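Nitrate regulatory protein (Klebsiella oxytoca, PDB 4AKK) senses nitrate and nitrite and binds the leader RNA of the nasF operon, allowing transcription to pass the factor-independent terminator there. Local coordinates at the interface of chains A and B. Coordinates in Å, arbitrary orientation; residue numbers count along the deposited sequence, not the author numbering. Chains: chain A/B, Nitrate regulatory protein.

Contact 1: the interface of chains A and B. Residues chain A 113, 116-117, 120, 125; chain B 41, 44, 48.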
ATOM      1  N   LEU A 113      15.378  18.386  15.823  1.00 36.59           N
ATOM      2  CA  LEU A 113      14.566  17.410  16.567  1.00 42.08           C
ATOM      3  C   LEU A 113      13.850  17.997  17.799  1.00 47.16           C
ATOM      4  O   LEU A 113      12.807  17.485  18.212  1.00 43.53           O
ATOM      5  CB  LEU A 113      15.393  16.185  16.982  1.00 40.10           C
ATOM      6  CG  LEU A 113      15.804  15.186  15.894  1.00 38.29           C
ATOM      7  CD1 LEU A 113      16.618  14.064  16.506  1.00 37.95           C
ATOM      8  CD2 LEU A 113      14.590  14.629  15.177  1.00 34.06           C
ATOM      9  N   ALA A 116      10.361  19.032  17.211  1.00 45.24           N
ATOM     10  CA  ALA A 116       9.560  17.876  16.788  1.00 45.74           C
ATOM     11  C   ALA A 116       9.027  17.098  17.979  1.00 44.84           C
ATOM     12  O   ALA A 116       7.933  16.538  17.925  1.00 44.51           O
ATOM     13  CB  ALA A 116      10.361  16.957  15.865  1.00 46.42           C
ATOM     14  N   ARG A 117       9.816  17.069  19.049  1.00 50.38           N
ATOM     15  CA  ARG A 117       9.462  16.378  20.290  1.00 49.48           C
ATOM     16  C   ARG A 117       8.046  16.651  20.776  1.00 50.33           C
ATOM     17  O   ARG A 117       7.332  15.737  21.167  1.00 57.70           O
ATOM     18  CB  ARG A 117      10.416  16.801  21.405  1.00 54.56           C
ATOM     19  CG  ARG A 117      11.748  16.100  21.412  1.00 57.28           C
ATOM     20  CD  ARG A 117      12.156  15.783  22.849  1.00 69.85           C
ATOM     21  NE  ARG A 117      11.276  14.786  23.469  1.00 66.59           N
ATOM     22  CZ  ARG A 117      10.180  15.076  24.166  1.00 66.41           C
ATOM     23  NH1 ARG A 117       9.807  16.339  24.340  1.00 67.19           N
ATOM     24  NH2 ARG A 117       9.453  14.100  24.688  1.00 60.77           N
ATOM     25  N   ALA A 120       5.272  14.930  18.411  1.00 52.21           N
ATOM     26  CA  ALA A 120       5.568  13.631  17.815  1.00 44.99           C
ATOM     27  C   ALA A 120       4.640  12.507  18.276  1.00 43.60           C
ATOM     28  O   ALA A 120       4.521  12.239  19.470  1.00 45.81           O
ATOM     29  CB  ALA A 120       7.010  13.260  18.086  1.00 39.89           C
ATOM     30  N   CYS A 125       8.166   8.936  17.192  1.00 32.63           N
ATOM     31  CA  CYS A 125       9.162   8.708  18.233  1.00 30.76           C
ATOM     32  C   CYS A 125       9.992   7.457  17.977  1.00 35.61           C
ATOM     33  O   CYS A 125      11.224   7.474  18.134  1.00 35.69           O
ATOM     34  CB  CYS A 125       8.500   8.610  19.601  1.00 33.77           C
ATOM     35  SG  CYS A 125       7.719  10.149  20.144  1.00 41.52           S
TER
ATOM     36  N   TRP B  41      13.255   9.538  23.626  1.00 48.27           N
ATOM     37  CA  TRP B  41      12.300   9.267  22.556  1.00 46.65           C
ATOM     38  C   TRP B  41      11.458   8.036  22.861  1.00 40.91           C
ATOM     39  O   TRP B  41      10.282   7.995  22.532  1.00 45.50           O
ATOM     40  CB  TRP B  41      12.988   9.152  21.196  1.00 43.72           C
ATOM     41  CG  TRP B  41      13.396  10.482  20.653  1.00 40.28           C
ATOM     42  CD1 TRP B  41      14.657  11.009  20.628  1.00 48.83           C
ATOM     43  CD2 TRP B  41      12.536  11.476  20.082  1.00 37.17           C
ATOM     44  NE1 TRP B  41      14.636  12.262  20.061  1.00 44.21           N
ATOM     45  CE2 TRP B  41      13.344  12.570  19.717  1.00 44.19           C
ATOM     46  CE3 TRP B  41      11.162  11.539  19.829  1.00 38.01           C
ATOM     47  CZ2 TRP B  41      12.823  13.717  19.121  1.00 45.85           C
ATOM     48  CZ3 TRP B  41      10.646  12.677  19.239  1.00 40.67           C
ATOM     49  CH2 TRP B  41      11.476  13.751  18.889  1.00 49.00           C
ATOM     50  N   ARG B  44       8.886   9.016  25.654  1.00 44.88           N
ATOM     51  CA  ARG B  44       7.706   9.680  25.108  1.00 44.80           C
ATOM     52  C   ARG B  44       6.825   8.681  24.362  1.00 43.97           C
ATOM     53  O   ARG B  44       5.610   8.630  24.581  1.00 43.52           O
ATOM     54  CB  ARG B  44       8.073  10.864  24.209  1.00 48.39           C
ATOM     55  CG  ARG B  44       6.826  11.562  23.629  1.00 48.49           C
ATOM     56  CD  ARG B  44       7.161  12.799  22.804  1.00 53.76           C
ATOM     57  NE  ARG B  44       5.992  13.310  22.077  1.00 61.28           N
ATOM     58  CZ  ARG B  44       5.051  14.098  22.603  1.00 57.71           C
ATOM     59  NH1 ARG B  44       5.123  14.474  23.872  1.00 57.20           N
ATOM     60  NH2 ARG B  44       4.033  14.511  21.863  1.00 54.79           N
ATOM     61  N   LEU B  48       2.994   8.075  25.442  1.00 48.26           N
ATOM     62  CA  LEU B  48       1.887   8.215  24.507  1.00 49.53           C
ATOM     63  C   LEU B  48       1.077   6.931  24.444  1.00 54.75           C
ATOM     64  O   LEU B  48      -0.152   6.960  24.493  1.00 55.07           O
ATOM     65  CB  LEU B  48       2.399   8.570  23.115  1.00 45.39           C
ATOM     66  CG  LEU B  48       2.938   9.991  22.952  1.00 46.97           C
ATOM     67  CD1 LEU B  48       3.589  10.158  21.592  1.00 47.02           C
ATOM     68  CD2 LEU B  48       1.817  10.988  23.146  1.00 48.11           C
TER

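Contact 2: the interface of chains A and B. Residues chain A 345, 348-349, 352; chain B 342, 345, 348-349.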
ATOM      1  N   GLN A 345      -0.601   5.511  -0.258  1.00 42.51           N
ATOM      2  CA  GLN A 345      -0.275   4.215  -0.845  1.00 53.19           C
ATOM      3  C   GLN A 345       1.120   4.220  -1.466  1.00 52.90           C
ATOM      4  O   GLN A 345       1.883   3.273  -1.297  1.00 44.50           O
ATOM      5  CB  GLN A 345      -1.309   3.823  -1.906  1.00 56.87           C
ATOM      6  CG  GLN A 345      -1.011   2.506  -2.607  1.00 57.05           C
ATOM      7  CD  GLN A 345      -1.105   1.317  -1.667  1.00 63.35           C
ATOM      8  OE1 GLN A 345      -1.970   1.275  -0.788  1.00 64.68           O
ATOM      9  NE2 GLN A 345      -0.213   0.345  -1.842  1.00 59.87           N
ATOM     10  N   HIS A 348       3.694   4.157   1.171  1.00 43.37           N
ATOM     11  CA  HIS A 348       3.719   2.784   1.690  1.00 49.96           C
ATOM     12  C   HIS A 348       4.608   1.894   0.828  1.00 41.17           C
ATOM     13  O   HIS A 348       5.495   1.212   1.325  1.00 42.06           O
ATOM     14  CB  HIS A 348       2.323   2.135   1.674  1.00 55.57           C
ATOM     15  CG  HIS A 348       1.396   2.602   2.754  1.00 60.61           C
ATOM     16  ND1 HIS A 348       0.095   2.977   2.703  1.00 70.84           N
ATOM     17  CD2 HIS A 348       1.759   2.661   4.083  1.00 56.43           C
ATOM     18  CE1 HIS A 348      -0.293   3.275   3.986  1.00 68.67           C
ATOM     19  NE2 HIS A 348       0.730   3.081   4.799  1.00 65.54           N
ATOM     20  N   GLU A 349       4.318   1.869  -0.469  1.00 39.22           N
ATOM     21  CA  GLU A 349       5.026   0.998  -1.383  1.00 39.37           C
ATOM     22  C   GLU A 349       6.530   1.299  -1.420  1.00 36.63           C
ATOM     23  O   GLU A 349       7.338   0.379  -1.547  1.00 34.13           O
ATOM     24  CB  GLU A 349       4.421   1.074  -2.788  1.00 41.43           C
ATOM     25  CG  GLU A 349       3.061   0.410  -2.929  1.00 51.83           C
ATOM     26  CD  GLU A 349       2.363   0.789  -4.229  1.00 59.77           C
ATOM     27  OE1 GLU A 349       2.782   1.784  -4.862  1.00 62.88           O
ATOM     28  OE2 GLU A 349       1.394   0.097  -4.616  1.00 61.18           O
ATOM     29  N   GLN A 352       8.076  -0.062   1.566  1.00 43.45           N
ATOM     30  CA  GLN A 352       8.056  -1.512   1.450  1.00 42.42           C
ATOM     31  C   GLN A 352       9.248  -1.977   0.605  1.00 40.52           C
ATOM     32  O   GLN A 352       9.990  -2.878   0.993  1.00 36.03           O
ATOM     33  CB  GLN A 352       6.732  -1.962   0.829  1.00 38.16           C
ATOM     34  CG  GLN A 352       6.568  -3.466   0.695  1.00 50.81           C
ATOM     35  CD  GLN A 352       5.205  -3.859   0.152  1.00 55.08           C
ATOM     36  OE1 GLN A 352       4.542  -3.070  -0.524  1.00 56.16           O
ATOM     37  NE2 GLN A 352       4.779  -5.087   0.446  1.00 55.03           N
TER
ATOM     38  N   LEU B 342       3.494  -3.122   7.327  1.00 34.37           N
ATOM     39  CA  LEU B 342       2.921  -3.905   6.246  1.00 43.74           C
ATOM     40  C   LEU B 342       1.477  -4.318   6.545  1.00 48.22           C
ATOM     41  O   LEU B 342       0.661  -4.443   5.637  1.00 41.70           O
ATOM     42  CB  LEU B 342       3.783  -5.136   5.976  1.00 45.77           C
ATOM     43  CG  LEU B 342       5.190  -4.826   5.455  1.00 54.60           C
ATOM     44  CD1 LEU B 342       5.992  -6.109   5.268  1.00 53.57           C
ATOM     45  CD2 LEU B 342       5.138  -4.010   4.156  1.00 47.18           C
ATOM     46  N   GLN B 345      -0.575  -1.215   5.873  1.00 46.77           N
ATOM     47  CA  GLN B 345      -0.670  -1.140   4.425  1.00 52.54           C
ATOM     48  C   GLN B 345      -1.790  -2.044   3.891  1.00 48.07           C
ATOM     49  O   GLN B 345      -2.614  -1.600   3.097  1.00 47.36           O
ATOM     50  CB  GLN B 345       0.663  -1.509   3.778  1.00 51.76           C
ATOM     51  CG  GLN B 345       0.680  -1.342   2.271  1.00 54.86           C
ATOM     52  CD  GLN B 345       2.028  -1.689   1.662  1.00 60.79           C
ATOM     53  OE1 GLN B 345       3.107  -1.382   2.381  1.00 64.93           O
ATOM     54  NE2 GLN B 345       2.097  -2.233   0.561  1.00 57.55           N
ATOM     55  N   HIS B 348      -5.004  -0.490   4.078  1.00 43.50           N
ATOM     56  CA  HIS B 348      -5.170   0.577   3.107  1.00 46.75           C
ATOM     57  C   HIS B 348      -5.433   0.006   1.717  1.00 47.48           C
ATOM     58  O   HIS B 348      -6.241   0.544   0.959  1.00 46.15           O
ATOM     59  CB  HIS B 348      -3.948   1.488   3.083  1.00 54.79           C
ATOM     60  CG  HIS B 348      -4.128   2.702   2.227  1.00 65.94           C
ATOM     61  ND1 HIS B 348      -3.846   2.925   0.921  1.00 65.80           N
ATOM     62  CD2 HIS B 348      -4.685   3.871   2.703  1.00 63.81           C
ATOM     63  CE1 HIS B 348      -4.224   4.214   0.638  1.00 62.19           C
ATOM     64  NE2 HIS B 348      -4.726   4.764   1.730  1.00 60.05           N
ATOM     65  N   GLU B 349      -4.755  -1.088   1.389  1.00 40.45           N
ATOM     66  CA  GLU B 349      -4.979  -1.756   0.116  1.00 40.43           C
ATOM     67  C   GLU B 349      -6.408  -2.281  -0.045  1.00 41.01           C
ATOM     68  O   GLU B 349      -6.997  -2.131  -1.110  1.00 38.21           O
ATOM     69  CB  GLU B 349      -3.977  -2.887  -0.091  1.00 37.30           C
ATOM     70  CG  GLU B 349      -2.593  -2.407  -0.505  1.00 56.35           C
ATOM     71  CD  GLU B 349      -1.623  -3.548  -0.779  1.00 62.86           C
ATOM     72  OE1 GLU B 349      -1.962  -4.716  -0.484  1.00 61.50           O
ATOM     73  OE2 GLU B 349      -0.514  -3.272  -1.288  1.00 73.75           O
TER

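Contact 3: the interface of chains A and B. Residues chain A 42, 45, 334-335, 338-339; chain B 123, 126.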
ATOM      1  N   PHE A  42     -17.170  18.198  10.174  1.00 51.81           N
ATOM      2  CA  PHE A  42     -16.354  18.992   9.258  1.00 53.34           C
ATOM      3  C   PHE A  42     -15.756  20.200   9.955  1.00 55.07           C
ATOM      4  O   PHE A  42     -14.642  20.609   9.654  1.00 56.48           O
ATOM      5  CB  PHE A  42     -17.172  19.455   8.055  1.00 49.77           C
ATOM      6  CG  PHE A  42     -17.342  18.407   6.994  1.00 56.60           C
ATOM      7  CD1 PHE A  42     -16.243  17.765   6.450  1.00 58.82           C
ATOM      8  CD2 PHE A  42     -18.605  18.063   6.534  1.00 64.76           C
ATOM      9  CE1 PHE A  42     -16.399  16.799   5.467  1.00 55.55           C
ATOM     10  CE2 PHE A  42     -18.766  17.098   5.549  1.00 59.87           C
ATOM     11  CZ  PHE A  42     -17.663  16.467   5.017  1.00 56.45           C
ATOM     12  N   ALA A  45     -12.785  18.982  12.064  1.00 48.14           N
ATOM     13  CA  ALA A  45     -11.668  18.650  11.185  1.00 48.78           C
ATOM     14  C   ALA A  45     -10.918  19.912  10.773  1.00 49.84           C
ATOM     15  O   ALA A  45      -9.709  20.012  10.976  1.00 49.41           O
ATOM     16  CB  ALA A  45     -12.143  17.891   9.962  1.00 40.36           C
ATOM     17  N   ARG A 334     -14.341  15.387  -2.488  1.00 65.86           N
ATOM     18  CA  ARG A 334     -13.694  16.214  -1.475  1.00 66.43           C
ATOM     19  C   ARG A 334     -12.844  15.374  -0.520  1.00 56.82           C
ATOM     20  O   ARG A 334     -11.767  15.795  -0.096  1.00 49.34           O
ATOM     21  CB  ARG A 334     -14.731  17.045  -0.711  1.00 62.10           C
ATOM     22  CG  ARG A 334     -14.997  18.411  -1.351  1.00 82.29           C
ATOM     23  CD  ARG A 334     -16.122  19.174  -0.657  1.00 89.20           C
ATOM     24  NE  ARG A 334     -17.438  18.626  -0.980  1.00 94.22           N
ATOM     25  CZ  ARG A 334     -18.172  19.001  -2.025  1.00 96.30           C
ATOM     26  NH1 ARG A 334     -17.723  19.934  -2.856  1.00 99.01           N
ATOM     27  NH2 ARG A 334     -19.358  18.442  -2.240  1.00 87.89           N
ATOM     28  N   LEU A 335     -13.331  14.175  -0.214  1.00 57.54           N
ATOM     29  CA  LEU A 335     -12.658  13.252   0.699  1.00 60.95           C
ATOM     30  C   LEU A 335     -11.293  12.820   0.159  1.00 55.45           C
ATOM     31  O   LEU A 335     -10.272  12.940   0.849  1.00 46.97           O
ATOM     32  CB  LEU A 335     -13.546  12.027   0.941  1.00 55.69           C
ATOM     33  CG  LEU A 335     -13.254  11.176   2.176  1.00 57.69           C
ATOM     34  CD1 LEU A 335     -13.190  12.036   3.424  1.00 57.24           C
ATOM     35  CD2 LEU A 335     -14.323  10.113   2.319  1.00 58.75           C
ATOM     36  N   GLN A 338      -8.810  15.462   0.050  1.00 43.65           N
ATOM     37  CA  GLN A 338      -8.364  15.836   1.392  1.00 47.64           C
ATOM     38  C   GLN A 338      -7.453  14.787   2.052  1.00 50.21           C
ATOM     39  O   GLN A 338      -6.454  15.135   2.682  1.00 51.04           O
ATOM     40  CB  GLN A 338      -9.565  16.147   2.292  1.00 47.55           C
ATOM     41  CG  GLN A 338      -9.192  16.518   3.730  1.00 48.72           C
ATOM     42  CD  GLN A 338      -8.498  17.863   3.834  1.00 50.50           C
ATOM     43  OE1 GLN A 338      -8.637  18.717   2.958  1.00 48.95           O
ATOM     44  NE2 GLN A 338      -7.751  18.061   4.914  1.00 49.32           N
ATOM     45  N   LEU A 339      -7.800  13.511   1.904  1.00 44.63           N
ATOM     46  CA  LEU A 339      -7.041  12.428   2.532  1.00 53.22           C
ATOM     47  C   LEU A 339      -5.910  11.888   1.644  1.00 51.27           C
ATOM     48  O   LEU A 339      -4.886  11.427   2.147  1.00 54.82           O
ATOM     49  CB  LEU A 339      -7.976  11.287   2.965  1.00 46.12           C
ATOM     50  CG  LEU A 339      -9.131  11.664   3.900  1.00 53.48           C
ATOM     51  CD1 LEU A 339      -9.797  10.417   4.448  1.00 52.25           C
ATOM     52  CD2 LEU A 339      -8.654  12.550   5.043  1.00 49.31           C
TER
ATOM     53  N   ALA B 123      -8.398  13.429   9.947  1.00 40.24           N
ATOM     54  CA  ALA B 123      -8.739  12.423   8.951  1.00 45.38           C
ATOM     55  C   ALA B 123      -9.915  11.545   9.396  1.00 41.25           C
ATOM     56  O   ALA B 123     -10.791  11.228   8.595  1.00 39.39           O
ATOM     57  CB  ALA B 123      -7.523  11.572   8.611  1.00 39.73           C
ATOM     58  N   TRP B 126     -13.179  13.494   9.099  1.00 40.72           N
ATOM     59  CA  TRP B 126     -13.624  13.481   7.710  1.00 42.88           C
ATOM     60  C   TRP B 126     -14.384  12.195   7.372  1.00 42.56           C
ATOM     61  O   TRP B 126     -15.410  12.240   6.711  1.00 38.64           O
ATOM     62  CB  TRP B 126     -12.439  13.671   6.754  1.00 40.06           C
ATOM     63  CG  TRP B 126     -12.174  15.098   6.411  1.00 45.19           C
ATOM     64  CD1 TRP B 126     -11.407  15.983   7.117  1.00 47.01           C
ATOM     65  CD2 TRP B 126     -12.672  15.819   5.271  1.00 44.89           C
ATOM     66  NE1 TRP B 126     -11.392  17.205   6.486  1.00 50.04           N
ATOM     67  CE2 TRP B 126     -12.158  17.133   5.351  1.00 52.37           C
ATOM     68  CE3 TRP B 126     -13.492  15.480   4.190  1.00 43.79           C
ATOM     69  CZ2 TRP B 126     -12.444  18.109   4.393  1.00 48.81           C
ATOM     70  CZ3 TRP B 126     -13.771  16.450   3.236  1.00 50.59           C
ATOM     71  CH2 TRP B 126     -13.249  17.748   3.344  1.00 45.66           C
TER

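Contact 4: the interface of chains A and B. Residues chain A 129-130, 132-133; chain B 38, 42, 331.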
ATOM      1  N   ALA A 129      13.916   7.405  17.318  1.00 34.20           N
ATOM      2  CA  ALA A 129      14.788   6.648  18.221  1.00 40.07           C
ATOM      3  C   ALA A 129      15.688   5.706  17.434  1.00 33.44           C
ATOM      4  O   ALA A 129      16.876   5.602  17.703  1.00 39.83           O
ATOM      5  CB  ALA A 129      13.975   5.868  19.261  1.00 35.15           C
ATOM      6  N   CYS A 130      15.106   5.023  16.456  1.00 38.83           N
ATOM      7  CA  CYS A 130      15.847   4.074  15.628  1.00 37.45           C
ATOM      8  C   CYS A 130      16.992   4.770  14.896  1.00 39.58           C
ATOM      9  O   CYS A 130      18.141   4.334  14.964  1.00 39.98           O
ATOM     10  CB  CYS A 130      14.896   3.428  14.623  1.00 43.21           C
ATOM     11  SG  CYS A 130      15.459   1.889  13.875  1.00 58.10           S
ATOM     12  N   VAL A 132      18.354   7.739  15.533  1.00 39.79           N
ATOM     13  CA  VAL A 132      19.310   8.277  16.501  1.00 37.38           C
ATOM     14  C   VAL A 132      20.138   7.190  17.203  1.00 43.91           C
ATOM     15  O   VAL A 132      21.226   7.460  17.712  1.00 39.83           O
ATOM     16  CB  VAL A 132      18.591   9.165  17.538  1.00 40.62           C
ATOM     17  CG1 VAL A 132      19.477   9.434  18.736  1.00 56.23           C
ATOM     18  CG2 VAL A 132      18.157  10.471  16.885  1.00 39.58           C
ATOM     19  N   TRP A 133      19.627   5.961  17.225  1.00 39.28           N
ATOM     20  CA  TRP A 133      20.341   4.843  17.842  1.00 44.61           C
ATOM     21  C   TRP A 133      21.616   4.496  17.079  1.00 45.58           C
ATOM     22  O   TRP A 133      22.648   4.207  17.681  1.00 40.45           O
ATOM     23  CB  TRP A 133      19.429   3.617  17.938  1.00 52.64           C
ATOM     24  CG  TRP A 133      20.117   2.358  18.378  1.00 59.25           C
ATOM     25  CD1 TRP A 133      20.910   1.549  17.617  1.00 58.60           C
ATOM     26  CD2 TRP A 133      20.055   1.752  19.675  1.00 67.62           C
ATOM     27  NE1 TRP A 133      21.354   0.483  18.361  1.00 66.80           N
ATOM     28  CE2 TRP A 133      20.842   0.584  19.628  1.00 69.93           C
ATOM     29  CE3 TRP A 133      19.413   2.085  20.872  1.00 72.77           C
ATOM     30  CZ2 TRP A 133      21.004  -0.252  20.732  1.00 77.34           C
ATOM     31  CZ3 TRP A 133      19.576   1.254  21.967  1.00 75.38           C
ATOM     32  CH2 TRP A 133      20.365   0.100  21.890  1.00 80.79           C
TER
ATOM     33  N   VAL B  38      18.313   8.819  23.147  1.00 64.46           N
ATOM     34  CA  VAL B  38      17.463   7.722  22.707  1.00 61.44           C
ATOM     35  C   VAL B  38      16.416   7.382  23.758  1.00 59.69           C
ATOM     36  O   VAL B  38      15.244   7.188  23.440  1.00 53.96           O
ATOM     37  CB  VAL B  38      18.284   6.464  22.395  1.00 64.87           C
ATOM     38  CG1 VAL B  38      17.363   5.294  22.078  1.00 58.00           C
ATOM     39  CG2 VAL B  38      19.236   6.731  21.241  1.00 62.17           C
ATOM     40  N   PHE B  42      12.054   7.049  23.520  1.00 47.50           N
ATOM     41  CA  PHE B  42      11.312   5.873  23.955  1.00 49.24           C
ATOM     42  C   PHE B  42      10.391   6.195  25.108  1.00 51.29           C
ATOM     43  O   PHE B  42       9.284   5.669  25.181  1.00 49.23           O
ATOM     44  CB  PHE B  42      12.251   4.735  24.349  1.00 51.60           C
ATOM     45  CG  PHE B  42      12.787   3.984  23.179  1.00 53.95           C
ATOM     46  CD1 PHE B  42      11.939   3.225  22.390  1.00 53.04           C
ATOM     47  CD2 PHE B  42      14.123   4.064  22.841  1.00 56.20           C
ATOM     48  CE1 PHE B  42      12.418   2.544  21.292  1.00 55.87           C
ATOM     49  CE2 PHE B  42      14.615   3.377  21.744  1.00 62.41           C
ATOM     50  CZ  PHE B  42      13.759   2.616  20.969  1.00 58.30           C
ATOM     51  N   ILE B 331      16.810  -3.165  17.429  1.00 71.55           N
ATOM     52  CA  ILE B 331      15.804  -2.109  17.474  1.00 68.74           C
ATOM     53  C   ILE B 331      14.961  -2.020  16.194  1.00 63.55           C
ATOM     54  O   ILE B 331      13.781  -1.669  16.250  1.00 59.98           O
ATOM     55  CB  ILE B 331      16.454  -0.742  17.792  1.00 69.24           C
ATOM     56  CG1 ILE B 331      15.384   0.303  18.122  1.00 66.28           C
ATOM     57  CG2 ILE B 331      17.356  -0.293  16.643  1.00 68.22           C
ATOM     58  CD1 ILE B 331      15.953   1.618  18.610  1.00 62.66           C
TER

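Contact 1: the interface of chains A and B
B:Arg44 meets the backbone of A:Arg117 and A:Ala120 because its CG lies opposite the backbone N (chi1 180°) and the chain runs on extended to NE; B:Trp41, one turn earlier, has its CG opposite the carbonyl carbon instead (chi1 -75°), which turns the indole towards the end of helix 92-117. In this part of the apparent dimer interface, helix 37-53 of chain B packs on that helix end, the loop after it and helix 122-134 of chain A. A hydrogen bond runs from B:Arg44 NE to the carbonyl O of A:Ala120, in the loop, 3.2 Å long. The donor sits in the carbonyl plane, on a lone pair, while the oxygen is tilted somewhat from the guanidinium plane; NH2 adds a weak bond to the same oxygen. The carbonyl O of A:Arg117 lies over one guanidinium face, 2.9 Å from B:Arg44 NE, but the N-H does not point at it. That carbonyl may partly offset the like charges of the two guanidinium groups, whose planes are 85° apart. A:Arg117 CG comes 3.5 Å from B:Trp41 CH2, and its CD lies over one indole face towards the rim. In the indole plane, A:Ala120 CB and A:Cys125 SG line the edge, SG 3.7 Å from B:Trp41 CE3.

Contact 2: the interface of chains A and B
Hydrogen bonds between A:Gln345 and B:His348, and between A:Gln352 and B:Gln345, link helix 341-358 of chain A to helix 341-357 of chain B, a helix pair joining the two copies near the two-fold axis. In the first, B:His348 ND1 gives its N-H to the amide OE1 of A:Gln345 at 3.0 Å; the donor lies in the carbonyl plane on a lone pair, and the oxygen lies close to the imidazole plane. In the second, B:Gln345 NE2 reaches A:Gln352 OE1 at 2.8 Å, nearly straight at the hydrogen and in the donor's own amide plane. That donor nevertheless stands above the carbonyl plane of A:Gln352, off the lone pairs; the two amides are almost perpendicular (86°). The two copies of Gln345 thus do different jobs: A:Gln345 is bent at chi2 (66°) to offer its oxygen, whereas B:Gln345 is extended beyond CG and offers its nitrogen. Within each chain, a weak bond runs from Gln345 NE2 to Glu349 OE2, which may add a little to the orientation of each amide.

Among ring contacts, the imidazoles of A:His348 and B:His348 meet edge to face, their centroids 5.5 Å apart. Apolar packing is modest. A:His348 and B:Gln345 run antiparallel alongside each other, A:His348 CB 3.8 Å from B:Gln345 CD. A:Gln352, set roughly perpendicular to B:Leu342, brings CG to 3.8 Å from the leucine CD2.

Contact 3: the interface of chains A and B
B:Trp126 and B:Ala123, both on helix 122-134 of chain B, face helices 37-52 and 331-339 of chain A as part of the apparent dimer interface, and the helical backbone puts these two residues one turn apart on the same side of their helix. B:Trp126 reaches in between the two helices of the partner and buries 123 Å² of its surface there. Both indole faces are used. Over one lies A:Gln338, with CG 3.4 Å from B:Trp126 CE2, a CH-pi contact that spans the five- and six-membered rings. The bend at chi2 (69°) brings the glutamine amide over the indole rim, the two planes 6° apart. On the opposite face stands A:Phe42, edge on, pointing CE1 at B:Trp126 CE3 from 3.4 Å. The phenyl plane is turned 77° from the indole, an edge-to-face contact. The tryptophan is therefore gripped from above and below by different kinds of group: a methylene with its parallel amide on one face, an aromatic edge on the other.

Further contacts would limit its tilting. A:Ala45 CB packs at the pyrrole end, on the A:Phe42 side, 3.5 Å from B:Trp126 CD1. On the benzene side near CB, A:Leu335 brings CD1 to 3.5 Å from B:Trp126 CE3, running past the indole in the opposite direction, and the backbone of A:Arg334 approaches CZ3. Beyond the tryptophan, A:Leu339 closes the patch by placing CD2 3.9 Å from B:Ala123 CB.

Contact 4: the interface of chains A and B
A:Ala129 and B:Phe42 make the tight part of this apolar patch of the apparent dimer interface, in which helix 122-134 of chain A packs on helices 37-53 and 331-339 of chain B. The alanine methyl CB sits over one face of the phenyl ring, off centre towards the rim, at 3.6 Å from B:Phe42 CE2. This is a CH-pi contact. Further along, A:Val132 and B:Val38 pass each other in opposite directions, CG1 of the first 3.7 Å from CG2 of the second. The B:Val38 CG2 branch is the one opposite the carbonyl carbon, while CG1, opposite the backbone N (chi1 174°), is left to face the tryptophan.

Packing is looser around A:Trp133, although it buries 59 Å². B:Val38 CG1 comes to the indole edge, in its plane, 4.0 Å from A:Trp133 CE3. B:Ile331 CG2 lies over one face towards the rim, so the indole is touched at face and edge without being tightly stacked. The isoleucine divides its branches: CG2 goes to the indole face and to A:Cys130 SG at 4.0 Å, whereas the longer branch, extended through CG1 (chi2 173°), is directed at the partner helix. There its terminal methyl CD1 rests 3.9 Å from the A:Cys130 CA.

Contacts 1 and 4 are neighbours, their C-alpha centres about 11 Å apart, and both set helix 122-134 of chain A against helix 37-53 of chain B; contact 1 adds the end of helix 92-117 of chain A. Contact 3 has the roles exchanged, on the other half of the two-fold interface: helix 122-134 of chain B meets helices 37-52 and 331-339 of chain A, about 33 Å from contact 4. Contact 2, 20 to 24 Å from the others, pairs helix 341-358 of chain A with 341-357 of chain B. The NIT receptor is coupled to the ANTAR effector; helices 331-339 and 341-358 may be part of the route.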